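Local coordinates for fatty acid metabolism regulator protein (Bacillus subtilis, PDB 1VI0), which represses transcription of fatty acid transport and beta-oxidation genes, binding DNA as a homodimer until long-chain fatty acyl-CoA inhibits that binding, at residues 18-21 and 22-26; 52-55 and 56-60; 121-124 and 125-128. All coordinates share one frame; numbering follows the deposited sequence.

Contact 1: residues 18-21 and 22-26; sequences VEVI and AENGY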
loop_
_atom_site.group_PDB
_atom_site.type_symbol
_atom_site.label_atom_id
_atom_site.label_comp_id
_atom_site.label_asym_id
_atom_site.label_seq_id
_atom_site.Cartn_x
_atom_site.Cartn_y
_atom_site.Cartn_z
ATOM N N VAL A 18 -7.591 -17.499 8.330
ATOM C CA VAL A 18 -8.044 -16.124 8.006
ATOM C C VAL A 18 -8.659 -15.452 9.201
ATOM O O VAL A 18 -8.411 -14.307 9.523
ATOM C CB VAL A 18 -9.028 -16.143 6.820
ATOM C CG1 VAL A 18 -9.628 -14.743 6.628
ATOM C CG2 VAL A 18 -8.314 -16.560 5.559
ATOM N N GLU A 19 -9.554 -16.179 9.876
ATOM C CA GLU A 19 -10.249 -15.680 11.035
ATOM C C GLU A 19 -9.347 -15.304 12.181
ATOM O O GLU A 19 -9.397 -14.197 12.720
ATOM C CB GLU A 19 -11.248 -16.758 11.494
ATOM C CG GLU A 19 -12.310 -16.098 12.384
ATOM C CD GLU A 19 -12.362 -16.746 13.743
ATOM O OE1 GLU A 19 -11.312 -16.792 14.444
ATOM O OE2 GLU A 19 -13.466 -17.210 14.110
ATOM N N VAL A 20 -8.468 -16.246 12.572
ATOM C CA VAL A 20 -7.575 -16.012 13.693
ATOM C C VAL A 20 -6.610 -14.880 13.424
ATOM O O VAL A 20 -6.437 -13.992 14.261
ATOM C CB VAL A 20 -6.807 -17.307 14.052
ATOM C CG1 VAL A 20 -5.760 -17.026 15.099
ATOM C CG2 VAL A 20 -7.763 -18.413 14.476
ATOM N N ILE A 21 -6.020 -14.876 12.232
ATOM C CA ILE A 21 -5.056 -13.821 11.845
ATOM C C ILE A 21 -5.760 -12.466 11.776
ATOM O O ILE A 21 -5.232 -11.442 12.248
ATOM C CB ILE A 21 -4.389 -14.172 10.525
ATOM C CG1 ILE A 21 -3.421 -15.370 10.632
ATOM C CG2 ILE A 21 -3.694 -12.999 9.889
ATOM C CD1 ILE A 21 -3.253 -16.067 9.291
ATOM N N ALA A 22 -7.013 -12.421 11.333
ATOM C CA ALA A 22 -7.745 -11.168 11.242
ATOM C C ALA A 22 -8.049 -10.653 12.662
ATOM O O ALA A 22 -7.804 -9.503 12.965
ATOM C CB ALA A 22 -9.065 -11.379 10.496
ATOM N N GLU A 23 -8.538 -11.560 13.493
ATOM C CA GLU A 23 -8.934 -11.279 14.845
ATOM C C GLU A 23 -7.784 -11.014 15.782
ATOM O O GLU A 23 -7.877 -10.077 16.591
ATOM C CB GLU A 23 -9.828 -12.417 15.393
ATOM C CG GLU A 23 -11.195 -12.427 14.712
ATOM C CD GLU A 23 -11.967 -13.709 14.931
ATOM O OE1 GLU A 23 -13.031 -13.850 14.263
ATOM O OE2 GLU A 23 -11.566 -14.580 15.729
ATOM N N ASN A 24 -6.664 -11.718 15.639
ATOM C CA ASN A 24 -5.551 -11.527 16.568
ATOM C C ASN A 24 -4.332 -10.815 16.061
ATOM O O ASN A 24 -3.524 -10.342 16.904
ATOM C CB ASN A 24 -5.118 -12.952 17.059
ATOM C CG ASN A 24 -6.231 -13.557 17.920
ATOM O OD1 ASN A 24 -6.245 -13.304 19.122
ATOM N ND2 ASN A 24 -7.170 -14.267 17.332
ATOM N N GLY A 25 -4.139 -10.633 14.770
ATOM C CA GLY A 25 -2.908 -10.056 14.203
ATOM C C GLY A 25 -1.995 -11.293 13.922
ATOM O O GLY A 25 -2.072 -12.257 14.690
ATOM N N TYR A 26 -1.282 -11.297 12.819
ATOM C CA TYR A 26 -0.460 -12.400 12.406
ATOM C C TYR A 26 0.543 -12.816 13.488
ATOM O O TYR A 26 0.749 -13.993 13.703
ATOM C CB TYR A 26 0.335 -12.026 11.150
ATOM C CG TYR A 26 1.360 -13.068 10.754
ATOM C CD1 TYR A 26 1.013 -14.364 10.365
ATOM C CD2 TYR A 26 2.703 -12.728 10.791
ATOM C CE1 TYR A 26 1.986 -15.275 10.003
ATOM C CE2 TYR A 26 3.684 -13.616 10.404
ATOM C CZ TYR A 26 3.323 -14.881 10.010
ATOM O OH TYR A 26 4.316 -15.760 9.651
#
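Val18 O receives the N-H of Ala22 at 3.0 Å, an ordinary turn near the C-terminal end of helix 9-24, the opening helix of the TetR-type helix-turn-helix domain. The side chain of Val18 faces the other way, into the protein, where it packs on Leu59 of helix 52-75. Glu19 repeats the backbone bond with Glu23, but here the side chains meet as well. CG of Glu19 stands anti to its backbone N (chi1 -161°) and the chain bends at the next bond, while Glu23 reaches back extended; OE1 of Glu19 ends 2.6 Å from OE2 of Glu23, the carboxylate planes 36° apart. Two acidic groups this close would be expected to raise the pKa of at least one of them. Val20 O is gripped twice by a single residue: the backbone N of Asn24 sits at 2.7 Å, and ND2 of Asn24 at 3.2 Å. Because Asn24 CG lies beside its own backbone N, the side-chain amide folds back along the helix; the carbonyl O it reaches is almost in the amide plane, and CG1 of Val20 packs against the same ND2. Ile21 O accepts the last of these bonds, from Gly25 N at 2.9 Å. Gly25 then leaves the helix with positive phi (91°), angles at which a CB would be jammed against the carbonyl O of Asn24. Beyond it the chain still passes Ile21, with CB of Tyr26 4.3 Å from CG2 of Ile21.

Contact 2: residues 52-55 and 56-60; sequences KEDI and LISLF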
loop_
_atom_site.group_PDB
_atom_site.type_symbol
_atom_site.label_atom_id
_atom_site.label_comp_id
_atom_site.label_asym_id
_atom_site.label_seq_id
_atom_site.Cartn_x
_atom_site.Cartn_y
_atom_site.Cartn_z
ATOM N N LYS A 52 3.708 -21.376 10.762
ATOM C CA LYS A 52 2.770 -20.224 10.683
ATOM C C LYS A 52 2.987 -19.454 9.394
ATOM O O LYS A 52 2.064 -19.135 8.607
ATOM C CB LYS A 52 3.070 -19.294 11.866
ATOM C CG LYS A 52 2.050 -18.259 12.190
ATOM C CD LYS A 52 2.335 -17.557 13.513
ATOM C CE LYS A 52 3.382 -16.486 13.378
ATOM N NZ LYS A 52 3.225 -15.427 14.422
ATOM N N GLU A 53 4.231 -19.093 9.130
ATOM C CA GLU A 53 4.577 -18.425 7.878
ATOM C C GLU A 53 4.047 -19.172 6.677
ATOM O O GLU A 53 3.437 -18.545 5.780
ATOM C CB GLU A 53 6.074 -18.163 7.847
ATOM C CG GLU A 53 6.598 -17.418 6.656
ATOM C CD GLU A 53 8.124 -17.261 6.733
ATOM O OE1 GLU A 53 8.598 -16.496 7.587
ATOM O OE2 GLU A 53 8.762 -17.915 5.887
ATOM N N ASP A 54 4.201 -20.490 6.568
ATOM C CA ASP A 54 3.689 -21.297 5.484
ATOM C C ASP A 54 2.158 -21.209 5.336
ATOM O O ASP A 54 1.651 -21.126 4.212
ATOM C CB ASP A 54 4.118 -22.746 5.647
ATOM C CG ASP A 54 3.889 -23.600 4.435
ATOM O OD1 ASP A 54 3.945 -23.089 3.283
ATOM O OD2 ASP A 54 3.547 -24.783 4.585
ATOM N N ILE A 55 1.445 -21.141 6.437
ATOM C CA ILE A 55 -0.004 -20.956 6.437
ATOM C C ILE A 55 -0.352 -19.561 5.858
ATOM O O ILE A 55 -1.176 -19.532 4.920
ATOM C CB ILE A 55 -0.635 -21.103 7.805
ATOM C CG1 ILE A 55 -0.424 -22.544 8.358
ATOM C CG2 ILE A 55 -2.132 -20.818 7.768
ATOM C CD1 ILE A 55 -0.761 -22.589 9.860
ATOM N N LEU A 56 0.334 -18.539 6.245
ATOM C CA LEU A 56 0.046 -17.174 5.711
ATOM C C LEU A 56 0.245 -17.119 4.208
ATOM O O LEU A 56 -0.552 -16.629 3.391
ATOM C CB LEU A 56 0.942 -16.160 6.366
ATOM C CG LEU A 56 0.647 -14.686 5.943
ATOM C CD1 LEU A 56 -0.681 -14.255 6.541
ATOM C CD2 LEU A 56 1.792 -13.826 6.493
ATOM N N ILE A 57 1.431 -17.560 3.798
ATOM C CA ILE A 57 1.771 -17.606 2.371
ATOM C C ILE A 57 0.821 -18.476 1.576
ATOM O O ILE A 57 0.313 -18.054 0.513
ATOM C CB ILE A 57 3.230 -18.114 2.231
ATOM C CG1 ILE A 57 4.173 -17.091 2.858
ATOM C CG2 ILE A 57 3.556 -18.406 0.772
ATOM C CD1 ILE A 57 5.539 -17.698 3.201
ATOM N N SER A 58 0.428 -19.651 2.061
ATOM C CA SER A 58 -0.461 -20.576 1.394
ATOM C C SER A 58 -1.903 -20.037 1.325
ATOM O O SER A 58 -2.579 -20.186 0.324
ATOM C CB SER A 58 -0.462 -21.948 2.078
ATOM O OG SER A 58 0.824 -22.575 1.912
ATOM N N LEU A 59 -2.277 -19.328 2.375
ATOM C CA LEU A 59 -3.661 -18.721 2.377
ATOM C C LEU A 59 -3.698 -17.693 1.261
ATOM O O LEU A 59 -4.646 -17.672 0.446
ATOM C CB LEU A 59 -3.848 -18.154 3.734
ATOM C CG LEU A 59 -4.779 -17.067 4.155
ATOM C CD1 LEU A 59 -4.652 -16.879 5.681
ATOM C CD2 LEU A 59 -4.629 -15.729 3.455
ATOM N N PHE A 60 -2.665 -16.859 1.154
ATOM C CA PHE A 60 -2.579 -15.898 0.076
ATOM C C PHE A 60 -2.527 -16.587 -1.278
ATOM O O PHE A 60 -3.289 -16.275 -2.183
ATOM C CB PHE A 60 -1.424 -14.923 0.238
ATOM C CG PHE A 60 -1.443 -13.782 -0.741
ATOM C CD1 PHE A 60 -2.617 -13.224 -1.214
ATOM C CD2 PHE A 60 -0.239 -13.200 -1.161
ATOM C CE1 PHE A 60 -2.609 -12.146 -2.064
ATOM C CE2 PHE A 60 -0.233 -12.155 -2.047
ATOM C CZ PHE A 60 -1.408 -11.592 -2.501
#
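Ile57 lies back over the turn that begins at Glu53, and its side chain can be followed outward. CB stands 3.6 Å from Glu53 O, the same carbonyl that accepts the N-H of Ile57 in an almost perfectly straight bond (178°). With CG1 set beside the backbone N (chi1 -65°), that methylene stays at 3.3 Å from Glu53 O. CD1, at the tip, is still 3.4 Å from that oxygen and also touches CG of Glu53 at 3.6 Å, the two side chains running side by side in the same direction. Both also rest on Leu117 of helix 115-141, and the carboxylate of Glu53 goes on to a salt bridge with Lys120. This is the first part of helix 52-75, the long helix that in TetR-family repressors leads from the DNA-binding domain into the ligand-binding domain. On another side of it, Asp54 O accepts two bonds from Ser58, from N at 2.9 Å and from OG at 2.8 Å, the donors arriving from opposite faces of the carbonyl plane. The carboxylate of Asp54 turns back instead: its OD2 accepts from the backbone N of Lys50, just ahead of the helix, while Asn51 OD1 takes the N-H of Asp54.

Contact 3: residues 121-124 and 125-128; sequences INEI and LKGY. With DCC (dodecyl-coa), chain C.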
loop_
_atom_site.group_PDB
_atom_site.type_symbol
_atom_site.label_atom_id
_atom_site.label_comp_id
_atom_site.label_asym_id
_atom_site.label_seq_id
_atom_site.Cartn_x
_atom_site.Cartn_y
_atom_site.Cartn_z
ATOM N N ILE A 121 5.489 -13.417 -0.320
ATOM C CA ILE A 121 4.107 -12.963 -0.513
ATOM C C ILE A 121 3.961 -12.259 -1.829
ATOM O O ILE A 121 3.118 -12.574 -2.686
ATOM C CB ILE A 121 3.729 -11.980 0.646
ATOM C CG1 ILE A 121 3.660 -12.746 1.970
ATOM C CG2 ILE A 121 2.390 -11.317 0.310
ATOM C CD1 ILE A 121 3.969 -11.889 3.198
ATOM N N ASN A 122 4.904 -11.331 -2.119
ATOM C CA ASN A 122 4.826 -10.536 -3.315
ATOM C C ASN A 122 4.920 -11.297 -4.611
ATOM O O ASN A 122 4.363 -10.888 -5.629
ATOM C CB ASN A 122 5.750 -9.335 -3.279
ATOM C CG ASN A 122 5.217 -8.307 -2.286
ATOM O OD1 ASN A 122 4.346 -8.574 -1.437
ATOM N ND2 ASN A 122 5.750 -7.120 -2.368
ATOM N N GLU A 123 5.607 -12.447 -4.615
ATOM C CA GLU A 123 5.691 -13.291 -5.801
ATOM C C GLU A 123 4.307 -13.817 -6.181
ATOM O O GLU A 123 3.982 -13.923 -7.359
ATOM C CB GLU A 123 6.711 -14.398 -5.547
ATOM C CG GLU A 123 6.971 -15.429 -6.554
ATOM C CD GLU A 123 7.542 -14.985 -7.875
ATOM O OE1 GLU A 123 7.024 -15.444 -8.937
ATOM O OE2 GLU A 123 8.479 -14.166 -7.876
ATOM N N ILE A 124 3.393 -13.966 -5.212
ATOM C CA ILE A 124 2.021 -14.403 -5.479
ATOM C C ILE A 124 1.212 -13.279 -6.151
ATOM O O ILE A 124 0.294 -13.526 -6.940
ATOM C CB ILE A 124 1.336 -14.883 -4.205
ATOM C CG1 ILE A 124 1.980 -16.229 -3.723
ATOM C CG2 ILE A 124 -0.161 -15.066 -4.324
ATOM C CD1 ILE A 124 1.609 -16.476 -2.254
ATOM N N LEU A 125 1.596 -12.047 -5.916
ATOM C CA LEU A 125 0.902 -10.898 -6.550
ATOM C C LEU A 125 1.135 -10.823 -8.034
ATOM O O LEU A 125 0.341 -10.320 -8.856
ATOM C CB LEU A 125 1.410 -9.651 -5.826
ATOM C CG LEU A 125 0.729 -8.327 -6.172
ATOM C CD1 LEU A 125 -0.745 -8.446 -5.807
ATOM C CD2 LEU A 125 1.407 -7.198 -5.392
ATOM N N LYS A 126 2.334 -11.326 -8.449
ATOM C CA LYS A 126 2.721 -11.309 -9.842
ATOM C C LYS A 126 1.664 -11.799 -10.809
ATOM O O LYS A 126 1.535 -11.125 -11.843
ATOM C CB LYS A 126 4.073 -12.042 -10.065
ATOM C CG LYS A 126 5.204 -11.308 -9.349
ATOM C CD LYS A 126 6.595 -11.740 -9.758
ATOM C CE LYS A 126 7.610 -11.531 -8.656
ATOM N NZ LYS A 126 8.755 -10.662 -9.014
ATOM N N GLY A 127 0.912 -12.838 -10.504
ATOM C CA GLY A 127 -0.140 -13.357 -11.396
ATOM C C GLY A 127 -1.176 -12.275 -11.693
ATOM O O GLY A 127 -1.630 -12.110 -12.813
ATOM N N TYR A 128 -1.591 -11.572 -10.646
ATOM C CA TYR A 128 -2.580 -10.477 -10.862
ATOM C C TYR A 128 -1.958 -9.348 -11.646
ATOM O O TYR A 128 -2.633 -8.805 -12.554
ATOM C CB TYR A 128 -3.055 -10.096 -9.486
ATOM C CG TYR A 128 -4.119 -9.068 -9.333
ATOM C CD1 TYR A 128 -5.293 -9.104 -10.123
ATOM C CD2 TYR A 128 -4.021 -8.106 -8.382
ATOM C CE1 TYR A 128 -6.277 -8.145 -9.932
ATOM C CE2 TYR A 128 -4.998 -7.155 -8.171
ATOM C CZ TYR A 128 -6.123 -7.196 -8.933
ATOM O OH TYR A 128 -7.055 -6.198 -8.808
HETATM C C2 DCC C . 11.245 1.244 -14.002
HETATM C C4 DCC C . 10.764 -0.660 -12.912
HETATM C C5 DCC C . 9.511 -0.229 -12.541
HETATM C C6 DCC C . 9.191 1.087 -12.943
HETATM C C8 DCC C . 9.707 -2.193 -11.782
HETATM C C10 DCC C . -6.579 -10.951 -3.789
HETATM C C11 DCC C . -7.463 -11.827 -2.884
HETATM C C12 DCC C . -6.702 -12.947 -2.180
HETATM N N9 DCC C . 10.901 -1.920 -12.404
HETATM N N7 DCC C . 8.857 -1.197 -11.807
HETATM N N3 DCC C . 11.665 0.016 -13.656
HETATM N N1 DCC C . 10.043 1.792 -13.718
HETATM N N6 DCC C . 8.023 1.636 -12.607
HETATM C "C1'" DCC C . 12.065 -2.840 -12.676
HETATM C "C2'" DCC C . 12.467 -3.715 -11.469
HETATM O "O2'" DCC C . 13.575 -3.028 -10.828
HETATM C "C3'" DCC C . 13.053 -4.972 -12.193
HETATM O "O3'" DCC C . 14.327 -4.580 -12.816
HETATM C "C4'" DCC C . 11.994 -5.108 -13.359
HETATM O "O4'" DCC C . 11.537 -3.782 -13.623
HETATM C "C5'" DCC C . 10.906 -6.091 -12.991
HETATM O "O5'" DCC C . 10.301 -5.825 -11.693
HETATM P P1 DCC C . 8.726 -5.804 -11.457
HETATM O O11 DCC C . 8.482 -5.553 -10.052
HETATM O O12 DCC C . 8.091 -4.851 -12.519
HETATM O O6 DCC C . 8.237 -7.207 -11.909
HETATM P P2 DCC C . 8.615 -8.349 -10.982
HETATM O O21 DCC C . 7.744 -9.504 -11.417
HETATM O O22 DCC C . 10.076 -8.493 -10.953
HETATM O O7 DCC C . 8.141 -8.015 -9.466
HETATM C CPA DCC C . 6.715 -8.305 -9.114
HETATM C CPB DCC C . 6.458 -7.907 -7.631
HETATM C CP8 DCC C . 7.082 -6.528 -7.348
HETATM C CP7 DCC C . 7.170 -8.944 -6.769
HETATM C CP9 DCC C . 5.025 -8.000 -7.248
HETATM O OP3 DCC C . 6.695 -5.583 -8.290
HETATM C CP6 DCC C . 6.801 -6.020 -5.948
HETATM O OP2 DCC C . 7.243 -6.623 -4.979
HETATM N NP2 DCC C . 6.100 -4.921 -5.916
HETATM C CP5 DCC C . 5.695 -4.300 -4.587
HETATM C CP4 DCC C . 4.209 -4.788 -4.372
HETATM C CP3 DCC C . 3.738 -4.429 -2.951
HETATM O OP1 DCC C . 4.345 -4.865 -1.974
HETATM N NP1 DCC C . 2.725 -3.628 -2.884
HETATM C CP2 DCC C . 2.109 -3.115 -1.641
HETATM C CP1 DCC C . 0.745 -3.741 -1.653
HETATM S S DCC C . 0.640 -5.516 -1.975
HETATM P P3 DCC C . 15.703 -5.409 -12.874
HETATM O O31 DCC C . 15.883 -6.083 -11.588
HETATM O O32 DCC C . 15.632 -6.381 -13.976
HETATM O O33 DCC C . 16.710 -4.323 -13.142
HETATM C CA1 DCC C . 0.928 -6.175 -0.313
HETATM C CA2 DCC C . 0.423 -7.644 -0.153
HETATM O OA1 DCC C . 1.395 -5.507 0.581
HETATM C CA3 DCC C . -1.096 -7.723 0.086
HETATM C CA4 DCC C . -1.934 -8.509 -0.852
HETATM C CA5 DCC C . -2.747 -7.683 -1.823
HETATM C CA6 DCC C . -4.122 -8.247 -2.134
HETATM C CA7 DCC C . -4.298 -8.812 -3.525
HETATM C CA8 DCC C . -5.616 -8.660 -4.194
HETATM C CA9 DCC C . -6.788 -9.441 -3.592
#
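Asn122 O and Leu125 N are joined by a weak hydrogen bond of 3.0 Å, three residues apart instead of the usual four. Lys126 N does likewise with Glu123 O at 3.3 Å, coming from well above the carbonyl plane, so neither bond is well directed. The side chain of Asn122 leaves with CG beside its backbone N (chi1 -71°), which carries the amide out to dodecyl-CoA. There ND2 serves two pantetheine carbonyls at once: OP1 at 2.7 Å and OP2 at 3.0 Å. Arg118 NE holds OD1, fixing which way round the amide lies. This face of helix 115-141 is one wall of the acyl-CoA pocket in the all-helical C-terminal domain, and the second subunit adds Asn172, Lys175 and Glu164 to the ligand's hydrogen bonds. Leu125 turns CG anti to its backbone N (chi1 -173°), and CD2 comes to 3.8 Å from CP4 and 3.9 Å from the thioester S, so that an apolar methyl lies against the stretch between the pantetheine amide and the thioester. Lys126 passes the pyrophosphate end of the pantetheine, CG at 3.4 Å from CPA, and bends at its last torsion toward the phosphates; NZ is modelled too near the phosphorus for its bonding to be trusted, and its long salt bridge with Glu123 is equally doubtful. Deeper in, Tyr128 meets the acyl chain obliquely near CA8, its OH hydrogen-bonded to His92 ND1.

How the contacts relate
Contact 1 lies in the DNA-binding domain; contact 2 lies on the helix leading out of it and already contributes Phe60 to the acyl-CoA pocket. They touch directly: Lys52 NZ probably bonds to Tyr26 O at 2.9 Å, and its ammonium makes a cation-pi contact with the Tyr26 ring. Phe60 also reaches contact 3, with CD2 3.7 Å from Ile124 CG2. Contact 1 is outermost, about 17 Å from the chain's centre to its own, with Glu23 and Asn24 exposed; contact 3, at about 9 Å, is innermost. The bonds described at 18-26 and 52-60 stay within the protein, near a helix end and a helix start, whereas 121-128 turns an amide to the bound acyl-CoA.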